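Long-range contact in catechol 1,2-dioxygenase (Pseudomonas putida, PDB 2AZQ), which probably converts catechol and molecular oxygen into cis,cis-muconate by intradiol ring cleavage, using a ferric iron: residues A[130-135]-A[188-193]. Sequence-based numbering, arbitrary orientation.
Sequences GVVMFL and RARSIV
Met133 and Ser191 exchange two backbone hydrogen bonds, Ser191 N to Met133 O at 2.8 Å and Met133 N to Ser191 O at 2.9 Å, which identifies them as an antiparallel hydrogen-bonded pair. The second is bent at its acceptor: the C=O...N angle is 108°, with the donor well above the carbonyl plane. Leu135 and Ala189 form the next such pair, and Val193 N closes the end of the pairing on Val131 O. The local strand axes run at 148°, antiparallel with a twist.

On the face bearing Phe134 and Arg190, the ring is bordered by two arginines. Arg188 NH2 lies at the edge of the ring, 3.5 Å from Phe134 CD2. Arg190 touches through its aliphatic part, CG lying 3.6 Å from Phe134 CE2, while its NE reaches Val132 CG1. Phe281 of strand 281-289 meets the Phe134 ring edge-to-face. An alanine in place of Phe134 would probably leave Phe281 without its edge-to-face mate and take away the ring against which Arg188 NH2 and Arg190 CG rest.

Apolar packing on the other face joins Leu135 CB to Ala189 CB at 3.8 Å. Met133, turned at chi3 (-58°), reaches with CE to Val193 CG2, 3.7 Å away, at the end of the strand. The Met133 side chain is about 13 Å from the bound ferric iron.

A polar bond on this face leaves the pair of strands: Ser191 OG is hydrogen-bonded to His156 NE2.

Strand 132-140 thus lies between 186-192, its antiparallel neighbour, and 281-289, its parallel one, within the mixed beta-sheet core of the intradiol dioxygenase domain.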
loop_
_atom_site.group_PDB
_atom_site.type_symbol
_atom_site.label_atom_id
_atom_site.label_comp_id
_atom_site.label_asym_id
_atom_site.label_seq_id
_atom_site.Cartn_x
_atom_site.Cartn_y
_atom_site.Cartn_z
ATOM N N GLY A 130 -36.038 2.259 -11.105
ATOM C CA GLY A 130 -35.990 1.828 -9.741
ATOM C C GLY A 130 -37.329 1.988 -9.081
ATOM O O GLY A 130 -38.337 2.296 -9.715
ATOM N N VAL A 131 -37.304 1.748 -7.781
ATOM C CA VAL A 131 -38.439 1.856 -6.903
ATOM C C VAL A 131 -38.192 3.185 -6.203
ATOM O O VAL A 131 -37.136 3.372 -5.616
ATOM C CB VAL A 131 -38.411 0.688 -5.879
ATOM C CG1 VAL A 131 -39.444 0.894 -4.762
ATOM C CG2 VAL A 131 -38.647 -0.603 -6.608
ATOM N N VAL A 132 -39.134 4.122 -6.314
ATOM C CA VAL A 132 -39.005 5.407 -5.632
ATOM C C VAL A 132 -38.970 5.039 -4.159
ATOM O O VAL A 132 -39.663 4.108 -3.727
ATOM C CB VAL A 132 -40.238 6.327 -5.867
ATOM C CG1 VAL A 132 -40.210 7.525 -4.920
ATOM C CG2 VAL A 132 -40.255 6.807 -7.298
ATOM N N MET A 133 -38.146 5.742 -3.400
ATOM C CA MET A 133 -38.041 5.505 -1.976
ATOM C C MET A 133 -38.287 6.818 -1.287
ATOM O O MET A 133 -37.688 7.823 -1.672
ATOM C CB MET A 133 -36.645 5.048 -1.603
ATOM C CG MET A 133 -36.389 5.091 -0.098
ATOM S SD MET A 133 -34.644 4.934 0.307
ATOM C CE MET A 133 -34.281 3.432 -0.440
ATOM N N PHE A 134 -39.180 6.831 -0.300
ATOM C CA PHE A 134 -39.434 8.053 0.445
ATOM C C PHE A 134 -38.767 7.874 1.765
ATOM O O PHE A 134 -39.103 6.959 2.525
ATOM C CB PHE A 134 -40.921 8.332 0.622
ATOM C CG PHE A 134 -41.570 8.820 -0.618
ATOM C CD1 PHE A 134 -42.158 7.938 -1.507
ATOM C CD2 PHE A 134 -41.472 10.164 -0.967
ATOM C CE1 PHE A 134 -42.635 8.382 -2.727
ATOM C CE2 PHE A 134 -41.938 10.622 -2.174
ATOM C CZ PHE A 134 -42.524 9.729 -3.065
ATOM N N LEU A 135 -37.822 8.769 2.026
ATOM C CA LEU A 135 -37.005 8.747 3.226
ATOM C C LEU A 135 -37.326 9.913 4.146
ATOM O O LEU A 135 -37.251 11.065 3.722
ATOM C CB LEU A 135 -35.554 8.808 2.763
ATOM C CG LEU A 135 -34.391 8.414 3.655
ATOM C CD1 LEU A 135 -34.711 7.139 4.443
ATOM C CD2 LEU A 135 -33.199 8.182 2.736
ATOM N N ARG A 188 -36.828 15.280 4.791
ATOM C CA ARG A 188 -37.674 14.526 3.845
ATOM C C ARG A 188 -36.849 14.260 2.576
ATOM O O ARG A 188 -36.259 15.180 2.024
ATOM C CB ARG A 188 -38.904 15.373 3.476
ATOM C CG ARG A 188 -40.244 15.032 4.145
ATOM C CD ARG A 188 -40.915 13.840 3.442
ATOM N NE ARG A 188 -40.849 13.961 1.979
ATOM C CZ ARG A 188 -40.193 13.108 1.182
ATOM N NH1 ARG A 188 -39.545 12.063 1.704
ATOM N NH2 ARG A 188 -40.155 13.313 -0.139
ATOM N N ALA A 189 -36.797 13.022 2.099
ATOM C CA ALA A 189 -36.016 12.759 0.885
ATOM C C ALA A 189 -36.684 11.821 -0.124
ATOM O O ALA A 189 -36.938 10.664 0.173
ATOM C CB ALA A 189 -34.647 12.221 1.266
ATOM N N ARG A 190 -36.969 12.333 -1.314
ATOM C CA ARG A 190 -37.582 11.540 -2.388
ATOM C C ARG A 190 -36.400 10.971 -3.184
ATOM O O ARG A 190 -35.582 11.719 -3.711
ATOM C CB ARG A 190 -38.474 12.461 -3.260
ATOM C CG ARG A 190 -39.344 11.788 -4.360
ATOM C CD ARG A 190 -38.516 11.329 -5.550
ATOM N NE ARG A 190 -39.272 10.634 -6.603
ATOM C CZ ARG A 190 -40.274 11.155 -7.312
ATOM N NH1 ARG A 190 -40.672 12.398 -7.094
ATOM N NH2 ARG A 190 -40.839 10.441 -8.278
ATOM N N SER A 191 -36.286 9.653 -3.256
ATOM C CA SER A 191 -35.149 9.083 -3.969
ATOM C C SER A 191 -35.465 7.706 -4.595
ATOM O O SER A 191 -36.561 7.507 -5.146
ATOM C CB SER A 191 -33.959 9.015 -2.997
ATOM O OG SER A 191 -32.755 8.606 -3.619
ATOM N N ILE A 192 -34.498 6.784 -4.561
ATOM C CA ILE A 192 -34.710 5.434 -5.083
ATOM C C ILE A 192 -34.025 4.364 -4.237
ATOM O O ILE A 192 -32.955 4.578 -3.665
ATOM C CB ILE A 192 -34.223 5.268 -6.544
ATOM C CG1 ILE A 192 -32.700 5.387 -6.625
ATOM C CG2 ILE A 192 -34.902 6.301 -7.441
ATOM C CD1 ILE A 192 -32.156 5.054 -7.974
ATOM N N VAL A 193 -34.653 3.205 -4.140
ATOM C CA VAL A 193 -34.075 2.124 -3.355
ATOM C C VAL A 193 -32.719 1.759 -3.943
ATOM O O VAL A 193 -32.631 1.406 -5.101
ATOM C CB VAL A 193 -35.018 0.905 -3.348
ATOM C CG1 VAL A 193 -34.344 -0.243 -2.688
ATOM C CG2 VAL A 193 -36.312 1.268 -2.627
#